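Local coordinates for protein WZI (Escherichia coli, PDB 2YNK) that is an outer-membrane beta-barrel lectin of Escherichia coli that takes part in assembling the group 1 capsule, probably by binding capsular polysaccharide at the cell surface, at residues N203-V208 with Y348-Y353; H210-G215 with M234-K239; W384-V389 with I413-S418; S430-N435 with G445-I450. All blocks are in the same frame, centred on the assembly; numbering follows the deposited sequence.

Contact 1: N203-V208 with Y348-Y353; sequences NQYNAV and YKDGYY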
# COMPACT_ATOMS: atom_id res chain seq x y z
N ASN A 203 14.07 9.24 -7.81
CA ASN A 203 14.73 10.39 -7.19
C ASN A 203 16.06 9.99 -6.58
O ASN A 203 16.16 8.93 -5.94
CB ASN A 203 13.82 10.98 -6.12
CG ASN A 203 14.33 12.30 -5.57
OD1 ASN A 203 15.01 13.05 -6.25
ND2 ASN A 203 13.96 12.59 -4.33
N GLN A 204 17.07 10.84 -6.77
CA GLN A 204 18.45 10.60 -6.30
C GLN A 204 18.92 9.18 -6.64
O GLN A 204 19.61 8.54 -5.85
CB GLN A 204 18.56 10.82 -4.78
CG GLN A 204 18.44 12.27 -4.33
CD GLN A 204 18.71 12.41 -2.84
OE1 GLN A 204 18.66 11.43 -2.08
NE2 GLN A 204 19.02 13.64 -2.40
N TYR A 205 18.52 8.68 -7.80
CA TYR A 205 18.81 7.30 -8.13
C TYR A 205 20.19 7.26 -8.80
O TYR A 205 20.31 7.18 -10.02
CB TYR A 205 17.69 6.71 -9.00
CG TYR A 205 17.85 5.25 -9.25
CD1 TYR A 205 17.55 4.31 -8.27
CD2 TYR A 205 18.34 4.80 -10.46
CE1 TYR A 205 17.71 2.95 -8.51
CE2 TYR A 205 18.52 3.45 -10.71
CZ TYR A 205 18.20 2.53 -9.73
OH TYR A 205 18.39 1.19 -10.01
N ASN A 206 21.23 7.33 -7.95
CA ASN A 206 22.65 7.48 -8.38
C ASN A 206 23.08 6.72 -9.63
O ASN A 206 23.38 7.33 -10.64
CB ASN A 206 23.60 7.09 -7.24
CG ASN A 206 25.07 7.26 -7.62
OD1 ASN A 206 25.57 8.38 -7.67
ND2 ASN A 206 25.76 6.15 -7.90
N ALA A 207 23.10 5.39 -9.57
CA ALA A 207 23.65 4.57 -10.66
C ALA A 207 23.14 4.91 -12.06
O ALA A 207 23.85 4.66 -13.05
CB ALA A 207 23.42 3.09 -10.37
N VAL A 208 21.92 5.43 -12.16
CA VAL A 208 21.34 5.86 -13.45
C VAL A 208 20.32 6.97 -13.18
O VAL A 208 19.10 6.72 -13.10
CB VAL A 208 20.61 4.71 -14.19
CG1 VAL A 208 20.30 5.15 -15.62
CG2 VAL A 208 21.43 3.43 -14.18
N TYR A 348 20.49 -1.17 -13.96
CA TYR A 348 20.02 -0.39 -12.83
C TYR A 348 20.60 -1.00 -11.56
O TYR A 348 20.00 -1.86 -10.93
CB TYR A 348 18.47 -0.32 -12.84
CG TYR A 348 17.97 0.39 -14.08
CD1 TYR A 348 17.88 1.77 -14.13
CD2 TYR A 348 17.65 -0.33 -15.23
CE1 TYR A 348 17.45 2.42 -15.27
CE2 TYR A 348 17.22 0.32 -16.38
CZ TYR A 348 17.12 1.69 -16.39
OH TYR A 348 16.70 2.35 -17.53
N LYS A 349 21.80 -0.55 -11.21
CA LYS A 349 22.65 -1.25 -10.24
C LYS A 349 22.28 -0.98 -8.80
O LYS A 349 22.61 -1.77 -7.92
CB LYS A 349 24.13 -0.90 -10.47
CG LYS A 349 24.71 -1.46 -11.76
CD LYS A 349 26.18 -1.11 -11.86
CE LYS A 349 26.83 -1.68 -13.12
NZ LYS A 349 28.30 -1.78 -12.91
N ASP A 350 21.59 0.13 -8.55
CA ASP A 350 21.04 0.43 -7.22
C ASP A 350 19.85 -0.49 -6.92
O ASP A 350 19.28 -0.43 -5.83
CB ASP A 350 20.56 1.89 -7.14
CG ASP A 350 21.68 2.91 -6.93
OD1 ASP A 350 22.89 2.56 -6.92
OD2 ASP A 350 21.31 4.10 -6.77
N GLY A 351 19.44 -1.31 -7.89
CA GLY A 351 18.40 -2.30 -7.67
C GLY A 351 17.03 -1.67 -7.73
O GLY A 351 16.90 -0.52 -8.14
N TYR A 352 16.01 -2.42 -7.32
CA TYR A 352 14.61 -1.97 -7.33
C TYR A 352 14.33 -1.24 -6.01
O TYR A 352 13.51 -1.69 -5.19
CB TYR A 352 13.69 -3.18 -7.55
CG TYR A 352 12.24 -2.85 -7.87
CD1 TYR A 352 11.91 -2.11 -9.00
CD2 TYR A 352 11.20 -3.30 -7.06
CE1 TYR A 352 10.59 -1.81 -9.31
CE2 TYR A 352 9.88 -3.01 -7.35
CZ TYR A 352 9.58 -2.26 -8.48
OH TYR A 352 8.27 -1.96 -8.78
N TYR A 353 15.05 -0.13 -5.81
CA TYR A 353 15.01 0.67 -4.59
C TYR A 353 15.19 2.15 -4.93
O TYR A 353 16.02 2.50 -5.76
CB TYR A 353 16.17 0.32 -3.65
CG TYR A 353 16.21 -1.10 -3.16
CD1 TYR A 353 16.68 -2.11 -3.98
CD2 TYR A 353 15.84 -1.42 -1.87
CE1 TYR A 353 16.76 -3.42 -3.53
CE2 TYR A 353 15.90 -2.73 -1.41
CZ TYR A 353 16.37 -3.73 -2.25
OH TYR A 353 16.43 -5.03 -1.83
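Y348 opens the contact by meeting both Y205 and V208. Its ring crosses each of those side chains at about a right angle: Y348 CD1 lies 3.9 Å from Y205 CE2, which reaches the Y348 ring at its edge, and V208 CG2 touches the same CD1 obliquely. The hydroxyl of Y348 leaves the contact, hydrogen-bonded to the carbonyl of G237.

K349 contributes little more than its CB, 4.1 Å from A207 CB, and the rest of the side chain leads away. D350 is next in the type I turn that Y348 starts and G351 ends. It slides past Y205 in the opposite direction, with CB 3.3 Å from Y205 CE1. OD2 stands 4.0 Å above the ring plane, near the rim, and the carboxylate is turned 73° against the ring. The other oxygen, OD1, faces A207 CB at 3.5 Å.

G351 supplies the polar link. Y205 OH donates to G351 O over 2.9 Å, and the donor is tilted 19° from the carbonyl plane. Y205 holds CG anti to its own backbone N (chi1 -174°), and the ring carries the hydroxyl on across the turn. Past G351, Y353 O approaches the edge of the Y205 ring, 3.3 Å from CE1.

The contact joins two loops at one end of the barrel, probably the extracellular end. One tyrosine serves as both apolar filler and donor: the bond to G351 O, probably joined by one with Q235 OE1, fixes the tip of a buried ring, while the carboxylate above its face could polarise the ring slightly.

Contact 2: H210-G215 with M234-K239; sequences HAKIIG and MQWGGK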
# COMPACT_ATOMS: atom_id res chain seq x y z
N HIS A 210 17.64 10.00 -12.85
CA HIS A 210 16.33 10.21 -13.51
C HIS A 210 15.81 8.98 -14.20
O HIS A 210 15.38 9.06 -15.34
CB HIS A 210 16.42 11.36 -14.50
CG HIS A 210 17.28 12.50 -14.02
ND1 HIS A 210 17.10 13.09 -12.83
CD2 HIS A 210 18.36 13.15 -14.62
CE1 HIS A 210 18.01 14.08 -12.66
NE2 HIS A 210 18.79 14.11 -13.76
N ALA A 211 15.84 7.85 -13.52
CA ALA A 211 15.31 6.62 -14.09
C ALA A 211 13.79 6.60 -13.94
O ALA A 211 13.22 7.09 -12.94
CB ALA A 211 15.92 5.40 -13.41
N LYS A 212 13.13 6.03 -14.93
CA LYS A 212 11.69 6.01 -14.95
C LYS A 212 11.19 4.68 -14.45
O LYS A 212 11.80 3.64 -14.73
CB LYS A 212 11.16 6.28 -16.35
CG LYS A 212 11.92 7.37 -17.11
CD LYS A 212 12.04 8.67 -16.33
CE LYS A 212 12.74 9.72 -17.17
NZ LYS A 212 12.90 10.99 -16.41
N ILE A 213 10.10 4.71 -13.70
CA ILE A 213 9.33 3.51 -13.44
C ILE A 213 8.02 3.68 -14.21
O ILE A 213 7.24 4.59 -13.93
CB ILE A 213 9.09 3.28 -11.94
CG1 ILE A 213 10.43 3.12 -11.21
CG2 ILE A 213 8.26 2.02 -11.71
CD1 ILE A 213 11.18 1.83 -11.51
N ILE A 214 7.83 2.84 -15.22
CA ILE A 214 6.60 2.84 -16.01
C ILE A 214 5.91 1.51 -15.76
O ILE A 214 6.57 0.46 -15.72
CB ILE A 214 6.88 3.05 -17.50
CG1 ILE A 214 7.51 4.44 -17.70
CG2 ILE A 214 5.61 2.93 -18.32
CD1 ILE A 214 8.49 4.51 -18.85
N GLY A 215 4.60 1.55 -15.55
CA GLY A 215 3.89 0.36 -15.09
C GLY A 215 2.40 0.31 -15.35
O GLY A 215 1.75 1.33 -15.62
N MSE A 234 8.24 -1.73 -15.54
CA MSE A 234 9.58 -1.71 -16.14
C MSE A 234 10.38 -0.52 -15.67
O MSE A 234 9.89 0.60 -15.60
CB MSE A 234 9.56 -1.80 -17.67
CG MSE A 234 8.67 -0.76 -18.33
SE MSE A 234 9.06 -0.73 -20.26
CE MSE A 234 7.20 -0.30 -20.79
N GLN A 235 11.63 -0.79 -15.31
CA GLN A 235 12.59 0.24 -14.94
C GLN A 235 13.33 0.62 -16.21
O GLN A 235 14.00 -0.21 -16.81
CB GLN A 235 13.54 -0.32 -13.88
CG GLN A 235 14.23 0.71 -13.01
CD GLN A 235 14.92 0.09 -11.81
OE1 GLN A 235 15.37 0.80 -10.90
NE2 GLN A 235 15.01 -1.24 -11.80
N TRP A 236 13.20 1.87 -16.63
CA TRP A 236 13.53 2.27 -18.00
C TRP A 236 14.01 3.70 -18.05
O TRP A 236 13.70 4.49 -17.16
CB TRP A 236 12.29 2.04 -18.86
CG TRP A 236 12.40 2.48 -20.30
CD1 TRP A 236 12.88 1.74 -21.38
CD2 TRP A 236 12.02 3.77 -20.86
NE1 TRP A 236 12.83 2.48 -22.53
CE2 TRP A 236 12.32 3.70 -22.29
CE3 TRP A 236 11.48 4.94 -20.34
CZ2 TRP A 236 12.09 4.77 -23.13
CZ3 TRP A 236 11.24 6.01 -21.20
CH2 TRP A 236 11.54 5.93 -22.57
N GLY A 237 14.79 4.05 -19.06
CA GLY A 237 15.30 5.42 -19.19
C GLY A 237 16.42 5.78 -18.21
O GLY A 237 16.91 4.91 -17.46
N GLY A 238 16.81 7.05 -18.21
CA GLY A 238 17.90 7.57 -17.37
C GLY A 238 19.06 8.12 -18.19
O GLY A 238 19.04 8.06 -19.42
N LYS A 239 20.07 8.67 -17.52
CA LYS A 239 21.25 9.15 -18.24
C LYS A 239 22.06 7.99 -18.84
O LYS A 239 22.38 7.01 -18.16
CB LYS A 239 22.13 10.04 -17.34
CG LYS A 239 21.47 11.38 -17.05
CD LYS A 239 22.43 12.43 -16.49
CE LYS A 239 21.64 13.65 -16.01
NZ LYS A 239 22.48 14.77 -15.51
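K212 and W236 pair across the hairpin of strands 212-221 and 226-236, each backbone N donating to the other's carbonyl. The K212 side chain can be followed outward from that pair. Its CB sits 3.2 Å from W236 O, the acceptor of its own amide. CG, placed beside the backbone N (chi1 -41°), stays close to that oxygen and also lies 4.1 Å from W236 CE3, oblique to the indole. A bend at chi2 (-53°) then turns CD off, and the chain runs extended until NZ makes a weak 3.3 Å hydrogen bond to H210 O.

I214 reaches the same indole from farther along the strand: its CD1 is 3.4 Å from W236 CE3. Beside it, I214 and the selenomethionine M234 form the second hydrogen-bonded pair, and M234 N points almost straight at I214 O (N-H...O 178°). On the other face I213 CD1 rests 3.6 Å from Q235 CG, the only side-chain pairing there.

Four main-chain bonds satisfy the paired amides, while aliphatic carbon from K212 and I214 meets the indole and F248 adds an edge-to-face contact. The lysine lends methylenes to that packing, and its ammonium makes a weak bond where strand gives way to loop.

Contact 3: W384-V389 with I413-S418; sequences WSTRLV and IQLGWS
S385 and G416 form a hydrogen-bonded pair between neighbouring antiparallel strands of the barrel wall, 383-393 and 408-422. S385 N donates to G416 O at 3.0 Å from above the carbonyl plane, and G416 N returns a bond to S385 O. A second pair follows at R387 and Q414, where Q414 N reaches R387 O in the carbonyl plane and the return bond is weak.

On the face carrying R387 and Q414 the packing is dense. The two side chains run side by side toward the barrel interior, both with CG anti to the backbone N. There E157 forms a salt bridge with R387 NE, and Q414 NE2 bonds to S430 OG.

The opposite face is looser and meets hydrocarbon, as expected of a membrane-facing surface: one bound dodecane touches W384 and T386, another W384 and L415. L388 CD2 brushes I413 CB at 3.9 Å, and L415 CD2 lies alongside T386, 3.5 Å from OG1. The exception here is an edge-to-face pair, the planes of W384 and W417 55° apart, the six-membered centroid of W384 4.3 Å from the five-membered centroid of W417. W417 CD1 stands 3.2 Å above the W384 plane, over the middle of the six-membered ring.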
# COMPACT_ATOMS: atom_id res chain seq x y z
N TRP A 384 -7.58 -1.10 19.04
CA TRP A 384 -6.48 -1.79 19.67
C TRP A 384 -5.92 -2.80 18.73
O TRP A 384 -6.68 -3.51 18.08
CB TRP A 384 -6.96 -2.51 20.90
CG TRP A 384 -7.69 -1.59 21.81
CD1 TRP A 384 -9.05 -1.28 21.80
CD2 TRP A 384 -7.13 -0.79 22.90
NE1 TRP A 384 -9.35 -0.37 22.78
CE2 TRP A 384 -8.25 -0.04 23.48
CE3 TRP A 384 -5.86 -0.63 23.43
CZ2 TRP A 384 -8.07 0.82 24.54
CZ3 TRP A 384 -5.70 0.25 24.51
CH2 TRP A 384 -6.78 0.96 25.04
N SER A 385 -4.60 -2.90 18.65
CA SER A 385 -3.99 -3.86 17.75
C SER A 385 -2.83 -4.60 18.40
O SER A 385 -2.22 -4.12 19.35
CB SER A 385 -3.55 -3.17 16.46
OG SER A 385 -3.38 -1.78 16.66
N THR A 386 -2.57 -5.80 17.89
CA THR A 386 -1.40 -6.57 18.28
C THR A 386 -0.82 -7.25 17.06
O THR A 386 -1.56 -7.75 16.21
CB THR A 386 -1.75 -7.60 19.36
OG1 THR A 386 -2.19 -6.90 20.52
CG2 THR A 386 -0.54 -8.45 19.71
N ARG A 387 0.51 -7.25 16.97
CA ARG A 387 1.17 -7.75 15.79
C ARG A 387 2.43 -8.51 16.14
O ARG A 387 3.31 -7.97 16.79
CB ARG A 387 1.52 -6.58 14.88
CG ARG A 387 2.23 -7.00 13.62
CD ARG A 387 2.13 -5.95 12.54
NE ARG A 387 3.12 -6.21 11.49
CZ ARG A 387 4.37 -5.76 11.49
NH1 ARG A 387 4.84 -4.99 12.47
NH2 ARG A 387 5.17 -6.08 10.49
N LEU A 388 2.49 -9.77 15.72
CA LEU A 388 3.70 -10.58 15.85
C LEU A 388 4.32 -10.77 14.47
O LEU A 388 3.61 -10.84 13.47
CB LEU A 388 3.39 -11.94 16.47
CG LEU A 388 2.90 -11.95 17.92
CD1 LEU A 388 2.32 -13.32 18.28
CD2 LEU A 388 4.03 -11.58 18.87
N VAL A 389 5.64 -10.87 14.43
CA VAL A 389 6.35 -11.04 13.17
C VAL A 389 7.69 -11.75 13.35
O VAL A 389 8.42 -11.50 14.30
CB VAL A 389 6.53 -9.68 12.47
CG1 VAL A 389 6.81 -8.59 13.48
CG2 VAL A 389 7.64 -9.74 11.43
N ILE A 413 7.20 -7.99 18.41
CA ILE A 413 5.82 -7.77 18.78
C ILE A 413 5.55 -6.27 18.69
O ILE A 413 6.40 -5.46 19.06
CB ILE A 413 5.54 -8.26 20.22
CG1 ILE A 413 4.06 -8.07 20.60
CG2 ILE A 413 6.45 -7.56 21.22
CD1 ILE A 413 3.66 -8.77 21.89
N GLN A 414 4.37 -5.90 18.18
CA GLN A 414 4.02 -4.49 18.06
C GLN A 414 2.57 -4.29 18.48
O GLN A 414 1.65 -4.90 17.92
CB GLN A 414 4.26 -4.01 16.64
CG GLN A 414 4.05 -2.52 16.43
CD GLN A 414 4.68 -2.00 15.14
OE1 GLN A 414 5.06 -2.77 14.26
NE2 GLN A 414 4.78 -0.68 15.04
N LEU A 415 2.37 -3.45 19.49
CA LEU A 415 1.04 -3.10 19.97
C LEU A 415 0.70 -1.73 19.43
O LEU A 415 1.59 -0.92 19.15
CB LEU A 415 1.00 -3.07 21.49
CG LEU A 415 1.45 -4.33 22.24
CD1 LEU A 415 1.14 -4.19 23.72
CD2 LEU A 415 0.81 -5.59 21.67
N GLY A 416 -0.60 -1.46 19.26
CA GLY A 416 -1.06 -0.17 18.78
C GLY A 416 -2.36 0.27 19.44
O GLY A 416 -3.16 -0.55 19.87
N TRP A 417 -2.54 1.59 19.52
CA TRP A 417 -3.81 2.18 19.92
C TRP A 417 -4.07 3.41 19.10
O TRP A 417 -3.16 4.24 18.89
CB TRP A 417 -3.84 2.53 21.40
CG TRP A 417 -5.10 3.25 21.79
CD1 TRP A 417 -6.32 2.68 22.14
CD2 TRP A 417 -5.33 4.70 21.87
NE1 TRP A 417 -7.26 3.65 22.43
CE2 TRP A 417 -6.72 4.88 22.29
CE3 TRP A 417 -4.55 5.82 21.65
CZ2 TRP A 417 -7.28 6.13 22.48
CZ3 TRP A 417 -5.12 7.08 21.84
CH2 TRP A 417 -6.45 7.23 22.24
N SER A 418 -5.31 3.51 18.63
CA SER A 418 -5.79 4.62 17.82
C SER A 418 -7.03 5.16 18.51
O SER A 418 -7.86 4.38 18.99
CB SER A 418 -6.13 4.10 16.42
OG SER A 418 -6.42 5.14 15.50

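Contact 4: S430-N435 with G445-I450; sequences SLWYTN and GASAGI. With D12 (dodecane), chain H; HEX (hexane), chain R.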
# COMPACT_ATOMS: atom_id res chain seq x y z
N SER A 430 2.04 3.68 19.04
CA SER A 430 2.62 2.37 18.77
C SER A 430 3.72 2.09 19.77
O SER A 430 4.38 3.01 20.24
CB SER A 430 3.16 2.30 17.34
OG SER A 430 3.15 0.96 16.86
N LEU A 431 3.90 0.82 20.11
CA LEU A 431 4.90 0.38 21.06
C LEU A 431 5.43 -0.97 20.59
O LEU A 431 4.64 -1.85 20.28
CB LEU A 431 4.27 0.23 22.44
CG LEU A 431 5.19 -0.20 23.58
CD1 LEU A 431 6.02 0.98 24.08
CD2 LEU A 431 4.37 -0.80 24.72
N TRP A 432 6.74 -1.15 20.55
CA TRP A 432 7.28 -2.40 20.00
C TRP A 432 8.54 -2.90 20.65
O TRP A 432 9.28 -2.13 21.26
CB TRP A 432 7.49 -2.26 18.50
CG TRP A 432 8.50 -1.20 18.14
CD1 TRP A 432 9.89 -1.32 18.07
CD2 TRP A 432 8.23 0.21 17.79
NE1 TRP A 432 10.47 -0.14 17.71
CE2 TRP A 432 9.54 0.82 17.54
CE3 TRP A 432 7.09 0.99 17.69
CZ2 TRP A 432 9.67 2.14 17.18
CZ3 TRP A 432 7.24 2.33 17.33
CH2 TRP A 432 8.50 2.89 17.08
N TYR A 433 8.76 -4.22 20.54
CA TYR A 433 10.00 -4.87 20.96
C TYR A 433 10.47 -5.81 19.86
O TYR A 433 9.65 -6.57 19.31
CB TYR A 433 9.82 -5.68 22.26
CG TYR A 433 11.05 -6.52 22.62
CD1 TYR A 433 12.20 -5.92 23.12
CD2 TYR A 433 11.05 -7.91 22.45
CE1 TYR A 433 13.32 -6.67 23.44
CE2 TYR A 433 12.15 -8.67 22.78
CZ TYR A 433 13.30 -8.05 23.27
OH TYR A 433 14.41 -8.79 23.59
N THR A 434 11.77 -5.77 19.56
CA THR A 434 12.34 -6.58 18.49
C THR A 434 13.59 -7.28 18.96
O THR A 434 14.57 -6.62 19.30
CB THR A 434 12.72 -5.76 17.25
OG1 THR A 434 11.65 -4.88 16.88
CG2 THR A 434 13.04 -6.68 16.10
N ASN A 435 13.52 -8.60 18.99
CA ASN A 435 14.68 -9.47 19.19
C ASN A 435 15.45 -9.52 17.87
O ASN A 435 14.92 -9.99 16.85
CB ASN A 435 14.20 -10.87 19.60
CG ASN A 435 15.24 -11.66 20.36
OD1 ASN A 435 16.39 -11.83 19.92
ND2 ASN A 435 14.84 -12.16 21.52
N GLY A 445 10.92 0.55 21.38
CA GLY A 445 10.60 1.90 20.97
C GLY A 445 9.11 2.17 20.92
O GLY A 445 8.29 1.25 21.02
N ALA A 446 8.76 3.44 20.78
CA ALA A 446 7.38 3.86 20.71
C ALA A 446 7.28 5.04 19.78
O ALA A 446 8.18 5.89 19.75
CB ALA A 446 6.88 4.23 22.09
N SER A 447 6.23 5.08 18.97
CA SER A 447 5.93 6.24 18.15
C SER A 447 4.56 6.78 18.53
O SER A 447 3.88 6.21 19.37
CB SER A 447 6.03 5.91 16.66
OG SER A 447 5.12 4.90 16.28
N ALA A 448 4.20 7.92 17.95
CA ALA A 448 2.90 8.55 18.19
C ALA A 448 2.62 9.54 17.07
O ALA A 448 3.47 10.37 16.77
CB ALA A 448 2.87 9.25 19.54
N GLY A 449 1.44 9.44 16.47
CA GLY A 449 1.02 10.35 15.42
C GLY A 449 -0.28 11.07 15.76
O GLY A 449 -1.03 10.65 16.64
N ILE A 450 -0.54 12.15 15.04
CA ILE A 450 -1.68 13.01 15.30
C ILE A 450 -2.30 13.50 13.99
O ILE A 450 -1.59 13.70 13.02
CB ILE A 450 -1.25 14.21 16.18
CG1 ILE A 450 -2.47 14.88 16.81
CG2 ILE A 450 -0.43 15.20 15.36
CD1 ILE A 450 -2.11 15.82 17.94
C1 D12 H . 3.36 4.28 24.62
C2 D12 H . 3.42 5.28 23.46
C3 D12 H . 4.35 6.47 23.73
C4 D12 H . 4.74 7.20 22.44
C5 D12 H . 5.67 8.39 22.70
C6 D12 H . 6.94 8.40 21.83
C7 D12 H . 7.53 9.81 21.75
C8 D12 H . 9.05 9.81 21.58
C9 D12 H . 9.55 11.07 20.85
C10 D12 H . 10.97 11.44 21.26
C11 D12 H . 11.56 12.55 20.39
C12 D12 H . 12.26 13.58 21.25
C1 HEX R . 12.38 -15.08 21.22
C2 HEX R . 11.92 -14.01 22.18
C3 HEX R . 11.01 -12.98 21.50
C4 HEX R . 9.53 -13.17 21.85
C5 HEX R . 8.71 -11.91 21.58
C6 HEX R . 8.47 -11.73 20.10
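W432 and G445 hold each other through two main-chain hydrogen bonds in the hairpin of the barrel's last strands, 425-435 and 444-454. W432 N meets G445 O at 2.9 Å, and G445 N returns the bond to W432 O. Two residues along, S430 and S447 form the next such pair, both bonds 3.1 Å long. In each of these the donor stands above the carbonyl plane, by 50° for S430 N on S447 O.

From this backbone frame the contact grows into packing on the face that W432 shares with the serines. CG of W432 lies between its own N and carbonyl carbon (chi1 62°), and the indole lies over the backbone of the other strand. G445 CA makes a CH-pi contact 4.0 Å from the centroid of the five-membered ring, while G445 O lies over the centre of the indole. Farther on, S447 CB meets the ring edge, and S447 OG comes within 3.4 Å of S430 CB. A446 N bonds to T77 OG1, next to the first strand, where the barrel closes.

The other face is apolar and lined by hydrocarbon, consistent with membrane exposure. L431 CD1 lies 3.9 Å from A446 CB, and that methyl is in turn 3.7 Å from C4 of a dodecane.

Along the chain, contact 2 falls wholly between the two segments of contact 1, and contacts 3 and 4 follow in series. The four form two clusters. Contacts 1 and 2 have centres 10 Å apart and touch directly, Y348 CE2 lying 3.3 Å from Q235 O, so the loops of contact 1 rest on the end of the 212-221/226-236 hairpin. Contacts 3 and 4, centres 9 Å apart, sit on consecutive strand pairs of the wall, with 408-422 beside 425-435. Contacts 2 and 3 reach the same closed antiparallel sheet from opposite sides of the chain's centre, about 37 Å between centres. Together they sample loop packing at one end and the hydrocarbon-facing wall of one barrel.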